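Prolyl oligopeptidase (Novosphingobium capsulatum, PDB 1YR2) probably cleaves oligopeptides on the carboxyl side of proline, and less readily of alanine, as a serine endopeptidase of the S9A family. Local coordinates at residues A554-I559 and P589-A594; L569-G574 and L579-V584. One frame throughout, in Å; residues are numbered along the deposited sequence.

Contact 1 of 2, residues A554-I559 and P589-A594; sequences AGEWLI and PDLFAA
In the alpha/beta-hydrolase domain, Leu591, in the turn after helix 576-587, lies against helix 544-560 and touches Gly555, Glu556 and Ile559. These three positions lie close together on the helix surface, because residues four apart stand one turn above each other, and a branched leucine end can reach all of them. Its reach comes from chi1 of -166°, which sets CG opposite the backbone N and sends both methyls toward the helix. Leu591 CD1 meets Ile559 CD1 at 3.8 Å, the two side chains running past each other in opposite directions. Leu591 CD2 lies 4.0 Å from Glu556 CG, where the chains cross at about a right angle, so the glutamate contributes its aliphatic stem here rather than its carboxylate. Leu591 CD1 also approaches Gly555 C at 4.3 Å over bare backbone.

With no side chain, Gly555 lets Leu591 come close to the helix main chain; a beta carbon there would already touch Leu591 CD2 and Phe592 CE1, at about 3.6 and 3.7 Å, and anything larger would probably crowd them. In a domain built of strands joined through helices, this contact ties a helix that comes before strand 569-574 to the connection leading from helix 576-587 into strand 594-598. On the turn itself, Leu591 CB sits over the centre of the Phe592 ring, 3.9 Å above its plane.

The polar margin is held from outside these segments. Arg588 makes salt bridges with both Glu556 OE2 and Asp590 OD1, so one guanidinium links helix to turn and probably eases the repulsion between two carboxylates whose Glu556 OE2 and Asp590 OD2 are 6.7 Å apart.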
loop_
_atom_site.group_PDB
_atom_site.type_symbol
_atom_site.label_atom_id
_atom_site.label_comp_id
_atom_site.label_asym_id
_atom_site.label_seq_id
_atom_site.Cartn_x
_atom_site.Cartn_y
_atom_site.Cartn_z
ATOM N N ALA A 554 2.867 23.202 -3.009
ATOM C CA ALA A 554 2.568 22.611 -1.714
ATOM C C ALA A 554 3.456 23.242 -0.642
ATOM O O ALA A 554 2.963 23.615 0.433
ATOM C CB ALA A 554 2.825 21.072 -1.716
ATOM N N GLY A 555 4.764 23.308 -0.924
ATOM C CA GLY A 555 5.738 23.921 -0.034
ATOM C C GLY A 555 5.415 25.383 0.284
ATOM O O GLY A 555 5.378 25.813 1.439
ATOM N N GLU A 556 5.051 26.129 -0.747
ATOM C CA GLU A 556 4.644 27.515 -0.571
ATOM C C GLU A 556 3.413 27.668 0.324
ATOM O O GLU A 556 3.343 28.587 1.128
ATOM C CB GLU A 556 4.434 28.187 -1.938
ATOM C CG GLU A 556 5.746 28.362 -2.671
ATOM C CD GLU A 556 5.613 28.967 -4.048
ATOM O OE1 GLU A 556 4.660 28.617 -4.799
ATOM O OE2 GLU A 556 6.477 29.804 -4.372
ATOM N N TRP A 557 2.456 26.769 0.148
ATOM C CA TRP A 557 1.174 26.804 0.828
ATOM C C TRP A 557 1.407 26.584 2.310
ATOM O O TRP A 557 0.816 27.256 3.145
ATOM C CB TRP A 557 0.214 25.727 0.289
ATOM C CG TRP A 557 -1.154 25.880 0.788
ATOM C CD1 TRP A 557 -2.172 26.567 0.194
ATOM C CD2 TRP A 557 -1.662 25.401 2.031
ATOM N NE1 TRP A 557 -3.292 26.498 0.980
ATOM C CE2 TRP A 557 -3.008 25.793 2.114
ATOM C CE3 TRP A 557 -1.108 24.650 3.093
ATOM C CZ2 TRP A 557 -3.815 25.492 3.223
ATOM C CZ3 TRP A 557 -1.910 24.340 4.187
ATOM C CH2 TRP A 557 -3.239 24.795 4.262
ATOM N N LEU A 558 2.265 25.639 2.633
ATOM C CA LEU A 558 2.496 25.275 4.024
ATOM C C LEU A 558 3.132 26.446 4.791
ATOM O O LEU A 558 2.847 26.658 5.950
ATOM C CB LEU A 558 3.395 24.065 4.084
ATOM C CG LEU A 558 2.893 22.691 3.597
ATOM C CD1 LEU A 558 4.051 21.645 3.380
ATOM C CD2 LEU A 558 1.853 22.175 4.552
ATOM N N ILE A 559 4.014 27.167 4.123
ATOM C CA ILE A 559 4.661 28.356 4.694
ATOM C C ILE A 559 3.701 29.506 4.798
ATOM O O ILE A 559 3.647 30.172 5.847
ATOM C CB ILE A 559 5.950 28.733 3.921
ATOM C CG1 ILE A 559 6.945 27.579 4.048
ATOM C CG2 ILE A 559 6.516 30.069 4.477
ATOM C CD1 ILE A 559 8.176 27.646 3.194
ATOM N N PRO A 589 15.740 26.237 -4.710
ATOM C CA PRO A 589 16.622 25.922 -3.573
ATOM C C PRO A 589 16.322 26.812 -2.376
ATOM O O PRO A 589 16.522 26.380 -1.228
ATOM C CB PRO A 589 18.020 26.174 -4.115
ATOM C CG PRO A 589 17.826 27.038 -5.312
ATOM C CD PRO A 589 16.491 26.667 -5.894
ATOM N N ASP A 590 15.808 28.017 -2.623
ATOM C CA ASP A 590 15.430 28.941 -1.535
ATOM C C ASP A 590 14.242 28.501 -0.700
ATOM O O ASP A 590 14.061 28.985 0.411
ATOM C CB ASP A 590 15.097 30.333 -2.094
ATOM C CG ASP A 590 13.935 30.284 -3.071
ATOM O OD1 ASP A 590 13.972 29.465 -4.034
ATOM O OD2 ASP A 590 12.928 30.993 -2.955
ATOM N N LEU A 591 13.419 27.594 -1.223
ATOM C CA LEU A 591 12.215 27.164 -0.510
ATOM C C LEU A 591 12.433 26.110 0.580
ATOM O O LEU A 591 11.587 25.971 1.477
ATOM C CB LEU A 591 11.203 26.679 -1.532
ATOM C CG LEU A 591 9.731 26.431 -1.215
ATOM C CD1 LEU A 591 9.052 27.597 -0.459
ATOM C CD2 LEU A 591 9.041 26.160 -2.576
ATOM N N PHE A 592 13.540 25.365 0.496
ATOM C CA PHE A 592 13.774 24.146 1.288
ATOM C C PHE A 592 14.994 24.302 2.176
ATOM O O PHE A 592 16.057 24.724 1.734
ATOM C CB PHE A 592 13.953 22.914 0.363
ATOM C CG PHE A 592 12.864 22.809 -0.675
ATOM C CD1 PHE A 592 11.558 22.597 -0.288
ATOM C CD2 PHE A 592 13.129 23.026 -2.023
ATOM C CE1 PHE A 592 10.527 22.544 -1.228
ATOM C CE2 PHE A 592 12.101 22.970 -2.973
ATOM C CZ PHE A 592 10.795 22.720 -2.563
ATOM N N ALA A 593 14.842 23.969 3.443
ATOM C CA ALA A 593 15.985 23.965 4.349
ATOM C C ALA A 593 16.836 22.740 4.141
ATOM O O ALA A 593 18.069 22.798 4.310
ATOM C CB ALA A 593 15.530 24.046 5.771
ATOM N N ALA A 594 16.191 21.622 3.816
ATOM C CA ALA A 594 16.919 20.382 3.624
ATOM C C ALA A 594 16.149 19.478 2.705
ATOM O O ALA A 594 14.968 19.605 2.608
ATOM C CB ALA A 594 17.160 19.709 4.937
#

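Contact 2 of 2, residues L569-G574 and L579-V584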
loop_
_atom_site.group_PDB
_atom_site.type_symbol
_atom_site.label_atom_id
_atom_site.label_comp_id
_atom_site.label_asym_id
_atom_site.label_seq_id
_atom_site.Cartn_x
_atom_site.Cartn_y
_atom_site.Cartn_z
ATOM N N LEU A 569 11.198 23.974 6.208
ATOM C CA LEU A 569 10.670 22.937 5.313
ATOM C C LEU A 569 11.730 21.942 4.829
ATOM O O LEU A 569 12.761 22.324 4.245
ATOM C CB LEU A 569 9.987 23.602 4.101
ATOM C CG LEU A 569 9.254 22.696 3.136
ATOM C CD1 LEU A 569 8.197 21.848 3.805
ATOM C CD2 LEU A 569 8.655 23.546 2.052
ATOM N N ALA A 570 11.502 20.666 5.090
ATOM C CA ALA A 570 12.316 19.581 4.542
ATOM C C ALA A 570 11.477 18.759 3.571
ATOM O O ALA A 570 10.272 18.596 3.765
ATOM C CB ALA A 570 12.814 18.668 5.642
ATOM N N ILE A 571 12.123 18.182 2.548
ATOM C CA ILE A 571 11.393 17.380 1.567
ATOM C C ILE A 571 12.060 16.037 1.389
ATOM O O ILE A 571 13.273 15.926 1.493
ATOM C CB ILE A 571 11.290 18.102 0.209
ATOM C CG1 ILE A 571 12.663 18.647 -0.257
ATOM C CG2 ILE A 571 10.301 19.211 0.323
ATOM C CD1 ILE A 571 12.678 19.185 -1.707
ATOM N N GLU A 572 11.259 15.000 1.154
ATOM C CA GLU A 572 11.793 13.645 0.973
ATOM C C GLU A 572 10.998 13.019 -0.163
ATOM O O GLU A 572 9.809 13.317 -0.343
ATOM C CB GLU A 572 11.594 12.840 2.270
ATOM C CG GLU A 572 12.334 11.511 2.285
ATOM C CD GLU A 572 12.288 10.719 3.623
ATOM O OE1 GLU A 572 12.040 11.292 4.711
ATOM O OE2 GLU A 572 12.488 9.479 3.565
ATOM N N GLY A 573 11.657 12.095 -0.871
ATOM C CA GLY A 573 11.028 11.322 -1.910
ATOM C C GLY A 573 11.981 10.245 -2.381
ATOM O O GLY A 573 13.184 10.352 -2.127
ATOM N N GLY A 574 11.453 9.182 -2.991
ATOM C CA GLY A 574 12.240 8.030 -3.439
ATOM C C GLY A 574 11.905 7.567 -4.864
ATOM O O GLY A 574 10.729 7.568 -5.264
ATOM N N LEU A 579 13.695 11.828 -8.125
ATOM C CA LEU A 579 13.731 12.780 -9.247
ATOM C C LEU A 579 12.986 14.074 -8.832
ATOM O O LEU A 579 13.478 15.168 -9.044
ATOM C CB LEU A 579 13.039 12.121 -10.456
ATOM C CG LEU A 579 12.546 13.075 -11.498
ATOM C CD1 LEU A 579 13.729 13.758 -12.099
ATOM C CD2 LEU A 579 11.804 12.296 -12.541
ATOM N N LEU A 580 11.811 13.909 -8.220
ATOM C CA LEU A 580 10.983 15.039 -7.740
ATOM C C LEU A 580 11.819 15.937 -6.851
ATOM O O LEU A 580 11.915 17.155 -7.046
ATOM C CB LEU A 580 9.757 14.497 -6.968
ATOM C CG LEU A 580 8.985 15.531 -6.128
ATOM C CD1 LEU A 580 8.328 16.481 -7.008
ATOM C CD2 LEU A 580 8.023 14.809 -5.212
ATOM N N ILE A 581 12.483 15.325 -5.882
ATOM C CA ILE A 581 13.290 16.095 -4.948
ATOM C C ILE A 581 14.461 16.814 -5.657
ATOM O O ILE A 581 14.697 18.003 -5.405
ATOM C CB ILE A 581 13.774 15.215 -3.831
ATOM C CG1 ILE A 581 12.606 14.569 -3.051
ATOM C CG2 ILE A 581 14.799 15.938 -2.918
ATOM C CD1 ILE A 581 11.598 15.426 -2.578
ATOM N N GLY A 582 15.151 16.118 -6.557
ATOM C CA GLY A 582 16.270 16.689 -7.307
ATOM C C GLY A 582 15.831 17.871 -8.164
ATOM O O GLY A 582 16.530 18.892 -8.268
ATOM N N ALA A 583 14.659 17.735 -8.797
ATOM C CA ALA A 583 14.212 18.746 -9.726
ATOM C C ALA A 583 13.745 20.013 -8.981
ATOM O O ALA A 583 14.111 21.111 -9.361
ATOM C CB ALA A 583 13.106 18.212 -10.594
ATOM N N VAL A 584 12.937 19.873 -7.927
ATOM C CA VAL A 584 12.456 21.061 -7.218
ATOM C C VAL A 584 13.623 21.716 -6.424
ATOM O O VAL A 584 13.619 22.921 -6.199
ATOM C CB VAL A 584 11.236 20.788 -6.301
ATOM C CG1 VAL A 584 10.122 20.208 -7.095
ATOM C CG2 VAL A 584 11.628 19.879 -5.065
#
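Ile581 of helix 576-587 presses its side chain on the backbone of strand 569-574, its CG1 only 3.4 Å from Gly573 N and its CD1 3.5 Å from Glu572 C. With chi2 at -52° the end of the chain folds round, laying CD1 against the Glu572 carbonyl while CG1 covers the start of Gly573. Gly573 permits this approach: a beta carbon there would come about 3.1 Å from Ile581 CG1, too close for a normal packing contact; Gly573 CA and Ile581 CA are 6.1 Å apart.

Toward the start of the strand, side chains take over from backbone. Ile571 CB lies 3.9 Å from Ile581 CD1 as the two isoleucines slide past each other in opposite directions, and Ile571 CD1 reaches Val584 CG2 at 3.6 Å, one turn along the helix. Ile571 has CG1 lodged between the backbone N and the carbonyl carbon (chi1 49°), and this rotation, with the chain extended beyond it, carries CD1 to Val584. Beta-branched residues fill this interface well, having bulk close to the main chain. Cutting Ile581 back to an alanine removes CG1 and CD1, which would probably leave a gap over the Glu572-Gly573 peptide and Ile571 without one of its two partners on the helix.

The contact is looser at the Glu572-Gly574 end. Glu572 starts away from helix 576-587 and is partly exposed, its side chain touching Leu713 of helix 699-717. Gly574 is also partly exposed and makes no close contact with segment 579-584.

The segment axes approach to 7.2 Å at 138°, which shows the chain doubling back after the strand. Together with the glycines around Ser575, this sharp reversal is consistent with the nucleophile elbow of alpha/beta hydrolases, opening a beta-alpha-beta unit that continues into strand 594-598.

The two contacts have centres 11 Å apart in the hydrolase domain and belong to one run of chain: helix 544-560, strand 569-574, helix 576-587, then the turn into strand 594-598. Contact 2 falls between the two segments of contact 1 in sequence. Ala593 N and Leu569 O, 2.8 Å apart, probably hydrogen bond, as do Ile571 N and Ala594 O, joining strand 569-574 to the start of the parallel strand 594-598 and the residue before it. Gly555 CA packs on Leu569 CD2, and Phe592 lies against Val584 O in the last turn of helix 576-587. Both helices pack beside strand 569-574, contact 2 next to the probable nucleophile elbow, contact 1 near the opposite end.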